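Local coordinates for uncharacterized protein Cgl0159 (Corynebacterium glutamicum, PDB 3FOK) that is of unknown function but folds as a TIM barrel, a scaffold widely used by enzymes, and is seen here in an assembly of five chains, at residues 108-113 with 178-183; 33-38 with 42-47; 228-233 with 258-263; 208-213 with 236-241; 12-17 with 98-103. One frame throughout, in Å; residues are numbered along the deposited sequence.

Contact 1: 108-113 with 178-183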
# COMPACT_ATOMS: atom_id res chain seq x y z
N ILE A 108 16.51 -25.68 -19.85
CA ILE A 108 16.03 -25.16 -18.59
C ILE A 108 15.83 -23.66 -18.73
O ILE A 108 16.76 -22.94 -19.10
CB ILE A 108 17.04 -25.43 -17.46
CG1 ILE A 108 17.11 -26.94 -17.19
CG2 ILE A 108 16.65 -24.66 -16.20
CD1 ILE A 108 15.77 -27.56 -16.84
N VAL A 109 14.62 -23.19 -18.45
CA VAL A 109 14.34 -21.77 -18.55
C VAL A 109 14.27 -21.15 -17.17
O VAL A 109 13.46 -21.57 -16.33
CB VAL A 109 13.01 -21.49 -19.26
CG1 VAL A 109 12.90 -20.00 -19.57
CG2 VAL A 109 12.90 -22.31 -20.53
N VAL A 110 15.11 -20.15 -16.93
CA VAL A 110 15.12 -19.45 -15.65
C VAL A 110 14.61 -18.03 -15.90
O VAL A 110 15.12 -17.33 -16.78
CB VAL A 110 16.54 -19.35 -15.07
CG1 VAL A 110 16.48 -18.81 -13.64
CG2 VAL A 110 17.22 -20.71 -15.10
N GLY A 111 13.60 -17.62 -15.14
CA GLY A 111 13.06 -16.29 -15.34
C GLY A 111 13.47 -15.32 -14.26
O GLY A 111 13.34 -15.59 -13.06
N SER A 112 13.98 -14.17 -14.70
CA SER A 112 14.42 -13.10 -13.81
C SER A 112 13.17 -12.34 -13.37
O SER A 112 12.37 -11.92 -14.20
CB SER A 112 15.37 -12.17 -14.57
OG SER A 112 15.76 -11.06 -13.78
N MSE A 113 13.00 -12.17 -12.07
CA MSE A 113 11.82 -11.50 -11.54
C MSE A 113 11.90 -9.99 -11.33
O MSE A 113 10.95 -9.27 -11.67
CB MSE A 113 11.41 -12.15 -10.22
CG MSE A 113 11.15 -13.65 -10.33
SE MSE A 113 10.60 -14.43 -8.64
CE MSE A 113 8.72 -13.98 -8.71
N PRO A 178 11.55 -23.95 -8.11
CA PRO A 178 12.87 -23.59 -7.59
C PRO A 178 13.14 -22.10 -7.78
O PRO A 178 12.84 -21.54 -8.84
CB PRO A 178 13.81 -24.46 -8.42
CG PRO A 178 12.98 -25.67 -8.70
CD PRO A 178 11.64 -25.06 -9.06
N ILE A 179 13.68 -21.46 -6.75
CA ILE A 179 13.97 -20.04 -6.84
C ILE A 179 15.41 -19.73 -6.43
O ILE A 179 15.87 -20.05 -5.33
CB ILE A 179 12.97 -19.21 -5.99
CG1 ILE A 179 13.27 -17.72 -6.14
CG2 ILE A 179 13.03 -19.66 -4.54
CD1 ILE A 179 12.22 -16.82 -5.55
N MSE A 180 16.10 -19.10 -7.37
CA MSE A 180 17.51 -18.72 -7.29
C MSE A 180 17.69 -17.28 -6.78
O MSE A 180 17.19 -16.34 -7.40
CB MSE A 180 18.06 -18.86 -8.71
CG MSE A 180 19.55 -18.86 -8.91
SE MSE A 180 19.82 -18.82 -10.85
CE MSE A 180 19.24 -20.61 -11.30
N LEU A 181 18.38 -17.10 -5.66
CA LEU A 181 18.60 -15.76 -5.12
C LEU A 181 20.07 -15.37 -5.31
O LEU A 181 20.97 -16.13 -4.95
CB LEU A 181 18.25 -15.69 -3.63
CG LEU A 181 16.85 -16.08 -3.14
CD1 LEU A 181 16.73 -15.73 -1.67
CD2 LEU A 181 15.78 -15.36 -3.94
N GLU A 182 20.30 -14.18 -5.86
CA GLU A 182 21.65 -13.68 -6.07
C GLU A 182 21.87 -12.57 -5.04
O GLU A 182 21.49 -11.42 -5.26
CB GLU A 182 21.81 -13.11 -7.48
CG GLU A 182 23.25 -12.84 -7.90
CD GLU A 182 23.37 -12.23 -9.29
OE1 GLU A 182 22.62 -12.67 -10.20
OE2 GLU A 182 24.21 -11.33 -9.48
N PRO A 183 22.48 -12.91 -3.89
CA PRO A 183 22.73 -11.93 -2.83
C PRO A 183 24.05 -11.19 -2.96
O PRO A 183 24.99 -11.67 -3.61
CB PRO A 183 22.68 -12.79 -1.58
CG PRO A 183 23.41 -14.01 -2.05
CD PRO A 183 22.83 -14.27 -3.43

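Contact 2: 33-38 with 42-47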
# COMPACT_ATOMS: atom_id res chain seq x y z
N ARG A 33 9.43 -28.93 -25.47
CA ARG A 33 9.81 -30.20 -24.87
C ARG A 33 10.51 -29.91 -23.55
O ARG A 33 11.55 -29.24 -23.54
CB ARG A 33 10.76 -30.97 -25.78
CG ARG A 33 10.11 -31.47 -27.06
CD ARG A 33 9.89 -32.98 -26.99
NE ARG A 33 11.12 -33.69 -26.67
CZ ARG A 33 12.28 -33.52 -27.31
NH1 ARG A 33 12.37 -32.65 -28.32
NH2 ARG A 33 13.35 -34.23 -26.96
N LYS A 34 9.96 -30.41 -22.45
CA LYS A 34 10.55 -30.17 -21.15
C LYS A 34 11.49 -31.28 -20.70
O LYS A 34 11.45 -32.39 -21.24
CB LYS A 34 9.45 -29.95 -20.11
CG LYS A 34 8.61 -28.72 -20.41
CD LYS A 34 7.36 -28.66 -19.57
CE LYS A 34 6.46 -27.53 -20.03
NZ LYS A 34 6.17 -27.64 -21.50
N ARG A 35 12.33 -30.98 -19.73
CA ARG A 35 13.29 -31.94 -19.20
C ARG A 35 13.37 -31.83 -17.69
O ARG A 35 12.86 -30.89 -17.09
CB ARG A 35 14.68 -31.69 -19.79
CG ARG A 35 15.14 -30.25 -19.70
CD ARG A 35 16.65 -30.13 -19.76
NE ARG A 35 17.27 -30.45 -18.48
CZ ARG A 35 18.59 -30.43 -18.25
NH1 ARG A 35 19.43 -30.13 -19.23
NH2 ARG A 35 19.06 -30.71 -17.05
N GLU A 36 14.03 -32.81 -17.07
CA GLU A 36 14.21 -32.81 -15.63
C GLU A 36 15.15 -31.67 -15.31
O GLU A 36 15.99 -31.29 -16.13
CB GLU A 36 14.83 -34.13 -15.17
CG GLU A 36 13.91 -35.35 -15.25
CD GLU A 36 12.87 -35.37 -14.14
OE1 GLU A 36 13.24 -35.20 -12.96
OE2 GLU A 36 11.67 -35.55 -14.46
N LEU A 37 15.02 -31.11 -14.11
CA LEU A 37 15.88 -30.00 -13.70
C LEU A 37 17.33 -30.47 -13.71
O LEU A 37 18.17 -29.91 -14.42
CB LEU A 37 15.51 -29.54 -12.29
CG LEU A 37 15.74 -28.07 -11.93
CD1 LEU A 37 15.78 -27.95 -10.42
CD2 LEU A 37 17.03 -27.54 -12.54
N LEU A 38 17.62 -31.50 -12.93
CA LEU A 38 18.97 -32.03 -12.84
C LEU A 38 19.17 -33.27 -13.69
O LEU A 38 18.34 -34.19 -13.68
CB LEU A 38 19.31 -32.34 -11.38
CG LEU A 38 19.27 -31.13 -10.45
CD1 LEU A 38 19.49 -31.59 -9.02
CD2 LEU A 38 20.33 -30.13 -10.87
N GLY A 42 23.84 -34.54 -12.05
CA GLY A 42 23.36 -33.59 -11.06
C GLY A 42 23.89 -32.17 -11.16
O GLY A 42 23.68 -31.37 -10.25
N LYS A 43 24.57 -31.85 -12.26
CA LYS A 43 25.10 -30.51 -12.45
C LYS A 43 24.23 -29.68 -13.38
O LYS A 43 23.45 -30.22 -14.17
CB LYS A 43 26.53 -30.56 -12.99
CG LYS A 43 27.61 -30.60 -11.92
CD LYS A 43 27.52 -31.84 -11.06
CE LYS A 43 28.70 -31.93 -10.09
NZ LYS A 43 28.75 -30.77 -9.16
N LEU A 44 24.37 -28.36 -13.30
CA LEU A 44 23.58 -27.45 -14.11
C LEU A 44 24.44 -26.32 -14.67
O LEU A 44 25.26 -25.74 -13.96
CB LEU A 44 22.44 -26.89 -13.25
CG LEU A 44 21.15 -26.38 -13.88
CD1 LEU A 44 20.45 -27.51 -14.63
CD2 LEU A 44 20.24 -25.85 -12.78
N PHE A 45 24.25 -26.01 -15.95
CA PHE A 45 24.98 -24.93 -16.61
C PHE A 45 23.98 -24.06 -17.35
O PHE A 45 23.35 -24.51 -18.32
CB PHE A 45 26.03 -25.50 -17.57
CG PHE A 45 26.70 -24.46 -18.44
CD1 PHE A 45 26.94 -23.17 -17.96
CD2 PHE A 45 27.13 -24.78 -19.72
CE1 PHE A 45 27.59 -22.22 -18.76
CE2 PHE A 45 27.78 -23.84 -20.52
CZ PHE A 45 28.00 -22.56 -20.03
N ILE A 46 23.83 -22.83 -16.89
CA ILE A 46 22.87 -21.90 -17.47
C ILE A 46 23.51 -20.59 -17.94
O ILE A 46 24.33 -20.00 -17.23
CB ILE A 46 21.76 -21.60 -16.45
CG1 ILE A 46 20.92 -22.87 -16.24
CG2 ILE A 46 20.90 -20.43 -16.91
CD1 ILE A 46 19.92 -22.77 -15.13
N VAL A 47 23.13 -20.14 -19.13
CA VAL A 47 23.66 -18.90 -19.67
C VAL A 47 22.68 -17.77 -19.38
O VAL A 47 21.49 -17.87 -19.68
CB VAL A 47 23.89 -19.00 -21.19
CG1 VAL A 47 24.81 -17.87 -21.64
CG2 VAL A 47 24.51 -20.35 -21.54

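Contact 3: 228-233 with 258-263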
# COMPACT_ATOMS: atom_id res chain seq x y z
N GLU A 228 38.80 -17.23 -0.70
CA GLU A 228 38.45 -18.20 0.36
C GLU A 228 37.03 -18.84 0.26
O GLU A 228 36.31 -18.87 1.26
CB GLU A 228 38.57 -17.48 1.72
CG GLU A 228 39.96 -17.50 2.35
CD GLU A 228 39.97 -16.88 3.74
OE1 GLU A 228 39.92 -15.63 3.83
OE2 GLU A 228 40.01 -17.64 4.73
N MSE A 229 36.70 -19.41 -0.92
CA MSE A 229 35.40 -19.99 -1.33
C MSE A 229 34.87 -21.26 -0.72
O MSE A 229 33.78 -21.75 -1.09
CB MSE A 229 35.42 -20.29 -2.81
CG MSE A 229 34.93 -19.15 -3.71
SE MSE A 229 33.10 -18.68 -3.40
CE MSE A 229 32.27 -19.77 -4.75
N GLU A 230 35.61 -21.83 0.22
CA GLU A 230 35.24 -23.13 0.76
C GLU A 230 34.74 -22.82 2.14
O GLU A 230 34.06 -23.60 2.80
CB GLU A 230 36.50 -23.91 0.68
CG GLU A 230 36.66 -25.30 1.25
CD GLU A 230 38.12 -25.63 1.08
OE1 GLU A 230 38.67 -25.38 -0.02
OE2 GLU A 230 38.73 -26.07 2.07
N ARG A 231 34.98 -21.56 2.45
CA ARG A 231 34.62 -20.95 3.68
C ARG A 231 33.29 -20.24 3.43
O ARG A 231 32.47 -20.12 4.33
CB ARG A 231 35.71 -19.98 4.05
CG ARG A 231 35.52 -19.36 5.39
CD ARG A 231 36.68 -18.46 5.72
NE ARG A 231 36.27 -17.38 6.60
CZ ARG A 231 36.61 -16.11 6.43
NH1 ARG A 231 37.36 -15.76 5.40
NH2 ARG A 231 36.17 -15.19 7.27
N VAL A 232 33.10 -19.76 2.20
CA VAL A 232 31.86 -19.10 1.84
C VAL A 232 30.82 -20.20 1.75
O VAL A 232 29.68 -20.03 2.15
CB VAL A 232 31.97 -18.40 0.47
CG1 VAL A 232 30.59 -17.91 0.04
CG2 VAL A 232 32.94 -17.24 0.54
N MSE A 233 31.24 -21.35 1.22
CA MSE A 233 30.34 -22.48 1.07
C MSE A 233 29.93 -23.12 2.39
O MSE A 233 29.01 -23.93 2.43
CB MSE A 233 30.95 -23.54 0.16
CG MSE A 233 30.99 -23.14 -1.31
SE MSE A 233 29.31 -22.39 -1.95
CE MSE A 233 29.93 -20.59 -2.27
N TRP A 258 36.77 -20.90 -11.23
CA TRP A 258 35.49 -21.58 -11.32
C TRP A 258 35.71 -23.07 -11.10
O TRP A 258 35.00 -23.71 -10.33
CB TRP A 258 34.85 -21.37 -12.70
CG TRP A 258 34.48 -19.96 -13.02
CD1 TRP A 258 34.60 -18.87 -12.21
CD2 TRP A 258 33.92 -19.48 -14.25
NE1 TRP A 258 34.15 -17.74 -12.86
CE2 TRP A 258 33.73 -18.09 -14.12
CE3 TRP A 258 33.57 -20.10 -15.46
CZ2 TRP A 258 33.20 -17.31 -15.14
CZ3 TRP A 258 33.04 -19.31 -16.48
CH2 TRP A 258 32.85 -17.93 -16.31
N GLU A 259 36.71 -23.60 -11.80
CA GLU A 259 37.04 -25.02 -11.70
C GLU A 259 37.27 -25.43 -10.25
O GLU A 259 36.82 -26.50 -9.83
CB GLU A 259 38.29 -25.31 -12.54
CG GLU A 259 38.70 -26.77 -12.58
CD GLU A 259 39.81 -27.03 -13.58
OE1 GLU A 259 40.85 -26.33 -13.53
OE2 GLU A 259 39.65 -27.94 -14.43
N HIS A 260 37.96 -24.60 -9.49
CA HIS A 260 38.21 -24.91 -8.08
C HIS A 260 36.93 -24.86 -7.26
O HIS A 260 36.60 -25.81 -6.55
CB HIS A 260 39.21 -23.93 -7.47
CG HIS A 260 39.27 -24.01 -5.97
ND1 HIS A 260 39.71 -25.13 -5.30
CD2 HIS A 260 38.87 -23.14 -5.02
CE1 HIS A 260 39.58 -24.94 -4.00
NE2 HIS A 260 39.06 -23.74 -3.80
N ALA A 261 36.22 -23.74 -7.35
CA ALA A 261 34.98 -23.55 -6.60
C ALA A 261 33.97 -24.64 -6.95
O ALA A 261 33.20 -25.08 -6.09
CB ALA A 261 34.40 -22.17 -6.91
N LEU A 262 33.98 -25.06 -8.20
CA LEU A 262 33.07 -26.08 -8.70
C LEU A 262 33.21 -27.41 -7.94
O LEU A 262 32.32 -28.26 -8.01
CB LEU A 262 33.33 -26.30 -10.19
CG LEU A 262 32.18 -26.11 -11.19
CD1 LEU A 262 31.22 -25.02 -10.73
CD2 LEU A 262 32.77 -25.77 -12.55
N THR A 263 34.31 -27.58 -7.22
CA THR A 263 34.54 -28.82 -6.47
C THR A 263 34.02 -28.73 -5.03
O THR A 263 33.92 -29.75 -4.34
CB THR A 263 36.04 -29.17 -6.39
OG1 THR A 263 36.72 -28.23 -5.55
CG2 THR A 263 36.67 -29.15 -7.78

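Contact 4: 208-213 with 236-241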
# COMPACT_ATOMS: atom_id res chain seq x y z
N ILE A 208 21.65 -13.83 5.28
CA ILE A 208 20.46 -12.99 5.20
C ILE A 208 19.48 -13.51 4.16
O ILE A 208 18.30 -13.72 4.45
CB ILE A 208 20.83 -11.52 4.88
CG1 ILE A 208 21.60 -10.91 6.06
CG2 ILE A 208 19.57 -10.72 4.58
CD1 ILE A 208 22.18 -9.55 5.78
N ALA A 209 19.97 -13.73 2.94
CA ALA A 209 19.12 -14.22 1.86
C ALA A 209 18.46 -15.55 2.20
O ALA A 209 17.27 -15.75 1.96
CB ALA A 209 19.94 -14.36 0.57
N ALA A 210 19.23 -16.47 2.76
CA ALA A 210 18.72 -17.79 3.13
C ALA A 210 17.50 -17.70 4.04
O ALA A 210 16.62 -18.56 4.00
CB ALA A 210 19.82 -18.60 3.80
N GLY A 211 17.46 -16.65 4.87
CA GLY A 211 16.34 -16.49 5.79
C GLY A 211 15.10 -15.83 5.22
O GLY A 211 14.12 -15.64 5.94
N LEU A 212 15.13 -15.48 3.94
CA LEU A 212 13.98 -14.82 3.30
C LEU A 212 12.97 -15.83 2.78
O LEU A 212 13.31 -16.77 2.06
CB LEU A 212 14.46 -13.94 2.13
CG LEU A 212 15.42 -12.80 2.47
CD1 LEU A 212 15.86 -12.10 1.19
CD2 LEU A 212 14.74 -11.81 3.40
N GLY A 213 11.71 -15.64 3.15
CA GLY A 213 10.66 -16.55 2.72
C GLY A 213 10.10 -17.31 3.90
O GLY A 213 10.74 -17.39 4.95
N THR A 236 26.03 -22.04 3.74
CA THR A 236 24.74 -22.69 3.52
C THR A 236 24.84 -24.15 3.15
O THR A 236 25.90 -24.67 2.83
CB THR A 236 23.91 -22.02 2.41
OG1 THR A 236 24.76 -21.69 1.30
CG2 THR A 236 23.21 -20.79 2.93
N THR A 237 23.68 -24.78 3.18
CA THR A 237 23.52 -26.18 2.84
C THR A 237 22.73 -26.21 1.54
O THR A 237 22.41 -27.27 1.02
CB THR A 237 22.71 -26.90 3.92
OG1 THR A 237 21.48 -26.19 4.15
CG2 THR A 237 23.49 -26.95 5.22
N MSE A 238 22.43 -25.03 1.02
CA MSE A 238 21.65 -24.90 -0.20
C MSE A 238 22.40 -25.05 -1.51
O MSE A 238 23.57 -24.69 -1.62
CB MSE A 238 20.92 -23.56 -0.18
CG MSE A 238 20.01 -23.42 1.01
SE MSE A 238 19.28 -21.65 1.18
CE MSE A 238 17.66 -22.12 2.14
N PRO A 239 21.72 -25.60 -2.52
CA PRO A 239 22.33 -25.80 -3.84
C PRO A 239 22.78 -24.44 -4.36
O PRO A 239 22.03 -23.47 -4.34
CB PRO A 239 21.19 -26.41 -4.66
CG PRO A 239 19.95 -25.91 -3.98
CD PRO A 239 20.31 -26.03 -2.53
N THR A 240 24.03 -24.38 -4.82
CA THR A 240 24.61 -23.14 -5.30
C THR A 240 25.10 -23.18 -6.74
O THR A 240 25.59 -24.20 -7.22
CB THR A 240 25.78 -22.72 -4.39
OG1 THR A 240 25.31 -22.54 -3.05
CG2 THR A 240 26.41 -21.43 -4.88
N LEU A 241 24.94 -22.06 -7.42
CA LEU A 241 25.38 -21.90 -8.80
C LEU A 241 26.30 -20.69 -8.80
O LEU A 241 26.04 -19.69 -8.12
CB LEU A 241 24.19 -21.67 -9.73
CG LEU A 241 23.26 -22.88 -9.89
CD1 LEU A 241 22.03 -22.48 -10.69
CD2 LEU A 241 24.01 -24.01 -10.58

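Contact 5: 12-17 with 98-103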
# COMPACT_ATOMS: atom_id res chain seq x y z
N GLU A 12 12.54 -12.61 -39.49
CA GLU A 12 11.40 -11.98 -40.14
C GLU A 12 10.14 -12.64 -39.60
O GLU A 12 9.13 -11.97 -39.37
CB GLU A 12 11.47 -12.15 -41.66
CG GLU A 12 10.32 -11.47 -42.38
CD GLU A 12 10.28 -9.98 -42.11
OE1 GLU A 12 9.20 -9.37 -42.25
OE2 GLU A 12 11.35 -9.41 -41.78
N ALA A 13 10.20 -13.95 -39.40
CA ALA A 13 9.06 -14.70 -38.88
C ALA A 13 8.77 -14.32 -37.43
O ALA A 13 7.61 -14.18 -37.04
CB ALA A 13 9.34 -16.20 -38.98
N LEU A 14 9.82 -14.15 -36.63
CA LEU A 14 9.68 -13.77 -35.22
C LEU A 14 9.01 -12.41 -35.10
O LEU A 14 8.01 -12.27 -34.41
CB LEU A 14 11.05 -13.73 -34.53
CG LEU A 14 11.21 -13.07 -33.15
CD1 LEU A 14 10.33 -13.75 -32.11
CD2 LEU A 14 12.67 -13.16 -32.73
N ARG A 15 9.57 -11.41 -35.76
CA ARG A 15 9.01 -10.06 -35.74
C ARG A 15 7.58 -10.14 -36.24
O ARG A 15 6.65 -9.60 -35.63
CB ARG A 15 9.78 -9.11 -36.66
CG ARG A 15 11.12 -8.63 -36.15
CD ARG A 15 11.59 -7.46 -37.01
NE ARG A 15 11.82 -7.84 -38.40
CZ ARG A 15 13.00 -8.25 -38.87
NH1 ARG A 15 14.05 -8.33 -38.07
NH2 ARG A 15 13.12 -8.58 -40.15
N ARG A 16 7.43 -10.80 -37.38
CA ARG A 16 6.14 -10.96 -38.02
C ARG A 16 5.16 -11.73 -37.14
O ARG A 16 3.95 -11.56 -37.24
CB ARG A 16 6.32 -11.66 -39.36
CG ARG A 16 5.11 -11.65 -40.24
CD ARG A 16 5.46 -12.10 -41.65
NE ARG A 16 6.35 -11.16 -42.33
CZ ARG A 16 6.49 -11.10 -43.65
NH1 ARG A 16 5.81 -11.93 -44.43
NH2 ARG A 16 7.31 -10.21 -44.20
N MSE A 17 5.69 -12.57 -36.26
CA MSE A 17 4.82 -13.35 -35.38
C MSE A 17 4.26 -12.46 -34.28
O MSE A 17 3.04 -12.39 -34.08
CB MSE A 17 5.57 -14.52 -34.75
CG MSE A 17 4.65 -15.49 -34.03
SE MSE A 17 5.56 -16.78 -32.91
CE MSE A 17 6.33 -17.90 -34.29
N LEU A 98 13.36 -16.39 -27.88
CA LEU A 98 14.00 -17.69 -27.97
C LEU A 98 12.97 -18.81 -28.07
O LEU A 98 13.18 -19.80 -28.77
CB LEU A 98 14.90 -17.93 -26.75
CG LEU A 98 16.19 -17.11 -26.64
CD1 LEU A 98 16.85 -17.37 -25.28
CD2 LEU A 98 17.13 -17.49 -27.77
N ALA A 99 11.85 -18.66 -27.37
CA ALA A 99 10.80 -19.68 -27.41
C ALA A 99 10.13 -19.67 -28.78
O ALA A 99 9.89 -20.72 -29.38
CB ALA A 99 9.77 -19.42 -26.32
N ALA A 100 9.84 -18.47 -29.27
CA ALA A 100 9.20 -18.31 -30.57
C ALA A 100 10.08 -18.90 -31.67
O ALA A 100 9.59 -19.52 -32.60
CB ALA A 100 8.92 -16.84 -30.84
N LEU A 101 11.39 -18.69 -31.55
CA LEU A 101 12.36 -19.20 -32.51
C LEU A 101 12.49 -20.72 -32.40
O LEU A 101 13.15 -21.35 -33.22
CB LEU A 101 13.74 -18.58 -32.30
CG LEU A 101 14.11 -17.17 -32.76
CD1 LEU A 101 12.99 -16.54 -33.56
CD2 LEU A 101 14.46 -16.33 -31.55
N GLY A 102 11.89 -21.29 -31.36
CA GLY A 102 11.95 -22.73 -31.16
C GLY A 102 13.29 -23.26 -30.69
O GLY A 102 13.65 -24.39 -31.00
N LEU A 103 14.03 -22.46 -29.93
CA LEU A 103 15.35 -22.88 -29.44
C LEU A 103 15.36 -23.35 -27.98
O LEU A 103 16.43 -23.53 -27.40
CB LEU A 103 16.34 -21.72 -29.58
CG LEU A 103 16.39 -21.00 -30.93
CD1 LEU A 103 17.34 -19.82 -30.84
CD2 LEU A 103 16.82 -21.97 -32.02

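Contact 1: 108-113 with 178-183
Ile179, at the start of strand 179-189, reaches Met113, just past the end of strand 108-112; the strands are next but one in a parallel beta/alpha TIM barrel. Strand 144-151 runs between strands 108-112 and 179-189, so the two meet through side chains and share no backbone hydrogen bond. The CA atoms of Val110 and Met180 are 8.7 Å apart. The Ile179 chain is stretched out, and its tip CD1 lies 4.2 Å from the selenium SE of Met113, a selenomethionine. Both residues also pack on helix 158-174, which covers this stretch of the barrel. Met180, another selenomethionine, comes next in sequence and turns to the barrel interior. Its CG stands opposite the backbone N (chi1 -166°), and a bend at chi3 (-71°) carries the terminal CE round to Val110, where it comes within 4.0 Å of CG1. The two side chains cross at about a right angle, so a methyl meets a methyl and neither chain runs along the other. Phe144 of the intervening strand touches both Val110 and Met180, which makes the apolar layer continuous across three strands. Leu181 then turns back to helix 158-174, and Glu182 faces inward again. Further along the strand than the hydrophobic pair, the single oxygen OE1 of Glu182 makes salt bridges to NZ of Lys146 and to NZ of Lys222.

Contact 2: 33-38 with 42-47
Leu44, the first residue of strand 44-48, meets the incoming loop 33-38 through its two methyls. From the backbone its CB heads toward the loop, and with CG anti to the backbone N (chi1 -155°) the fork opens against Leu37. One branch, CD1, sits 3.3 Å from the carbonyl O of Leu37 and also nears CD2 of the same residue; the NH2 of Arg35 comes within 4.2 Å of it, at an oblique angle to the guanidinium. The other branch, CD2, touches Leu37 CD2 at 3.6 Å, and the two leucines cross at about a right angle. Further along the turn, CD2 of Leu38 rests 3.6 Å from the carbonyl O of Gly42, an oxygen that accepts a hydrogen bond from Arg268 NH1. Leu38 in addition packs on Ala20 of the second subunit. The loop lies across the N-terminal end of the TIM-barrel strands, where Leu37 also touches Pro178 and Arg35 touches Ile108. Arg35 shapes it from within: NE donates to Glu36 O at 2.8 Å, a fairly straight bond (165°) that lies in the guanidinium plane, while NH2 makes a weak bond to Leu37 O at 2.9 Å. Its NH1 pairs with Asp86, whose other carboxylate oxygen takes the backbone N of Phe45. The loop and the strand thus share no direct hydrogen bond: they meet by leucine methyls set against each other and against carbonyl oxygens, and the polar fixing comes from Arg35 folding back on its own loop and from Asp86, which ties that arginine to the strand.

Contact 3: 228-233 with 258-263
The carbonyl O of His260 takes two bonds from one residue, Thr263: OG1 donates to it at 2.6 Å, in the carbonyl plane, and the Thr263 N at 3.0 Å. This ties Thr263 back onto the His260 carbonyl. The His260 ring reaches toward Glu230. OE1 of Glu230 stands at the edge of the imidazole, near its plane and 4.1 Å from NE2, too long for a hydrogen bond. The carboxylate and ring planes are 55° apart, and the two side chains cross at about a right angle; any attraction would depend on the charge of the histidine, which the model does not reveal. The segments belong to successive outer helices of the TIM barrel, the short weakly bonded 229-232 and 252-261, with strand 240-243 between them in sequence. Nearer the barrel, the selenomethionine Met229 is bent at both chi2 (-63°) and chi3 (-94°), which brings its CE to 3.9 Å from CB of Ala261. Leu242 of strand 240-243 touches both residues from the barrel wall. Away from Ala261, Arg231 NH1 makes a salt bridge to Glu228 OE1 at 3.0 Å, and its NH2 pairs with Asp200 and with Glu63 of the second subunit.

Contact 4: 208-213 with 236-241
Ala210 pushes its single methyl toward two side chains of segment 236-241. CB is 4.1 Å from the selenium SE of Met238, a selenomethionine, and equally 4.1 Å from CG2 of Thr236. The Met238 chain is extended beyond CG, which lies opposite the carbonyl carbon (chi1 -59°), and it runs straight out to the helix; its end CE comes to 4.1 Å from the carbonyl O of Ala210. Thr236 turns its methyl, not its hydroxyl, to the alanine. Behind these atoms stand the backbones that aim them. Near the end of helix 199-210, Leu212 N bonds to Ala209 O at 2.9 Å as the chain turns away, and Ala210 O accepts a bond from Ser216 OG. On the other side Thr240 OG1 donates to Met238 O at 3.1 Å from above the carbonyl plane, 36° out of it, bracing the loop just as it becomes strand 240-243. In TIM-barrel terms the contact joins the C-terminal end of one outer helix to the loop leading into a strand two places on, at the N-terminal end of the barrel. The second subunit closes over it: its Asp93 packs on Ala210, its Arg18 on Met238, and its Asp97 bonds to Thr237 OG1. Between the segments themselves the contact is dispersive, with no hydrogen bond across it, so its fit depends on shape, while polar bonds work at its margins and toward the neighbouring chain.

Contact 5: 12-17 with 98-103
Behind Leu14, which faces segment 98-103, the Arg15 guanidinium has the backbone N of Glu12 over one face, 4.1 Å above the plane and offset toward the rim. Glu12 is shared by two arginines. Arg15 NH2 comes to OE2 nearly along its C-O axis, and Arg16 NH2 reaches OE1 on its anti side at 2.8 Å, 28° out of the carboxylate plane. This salt-bridge network runs on the side of helix 8-20 turned from the contact; the side facing segment 98-103 is apolar. There Leu14 straddles the end of helix 92-100: CD1 touches Ala100 CB at 3.6 Å, while CD2 lies 3.5 Å from Leu101 CD1, which also touches Leu14 CB. A turn later SE of the selenomethionine Met17 meets that Ala100 CB at 3.9 Å. The small alanine thus receives both larger residues, as N-terminal helix 8-20 packs on a helix of the TIM barrel. Helix 92-100 closes in a Schellman motif, in which Gly102 has the positive phi, with Leu103 N bonded to Leu98 O at 3.0 Å and Gly102 N to Ala99 O at 2.9 Å.

Overall arrangement
Contacts 1, 2 and 4 meet in one barrel. Val110 CG2 of contact 1 lies 3.4 Å from Ile46 CD1 of contact 2, and Met180 CE lies 3.4 Å from Leu241 CD1 of contact 4, so the interior packing runs through all three. Contact 3 sits outside, joined to contact 4 by Met233 SE at 4.2 Å from Thr240 OG1. Contact 5 stands apart: its centre is about 36 Å from that of contact 4, on the far side of the chain's centre. Between subunits the two ends come together, because Leu14 of contact 5 packs on Thr237 of the third subunit, the residue that in contact 4 meets the second. No ligand or active site is identified.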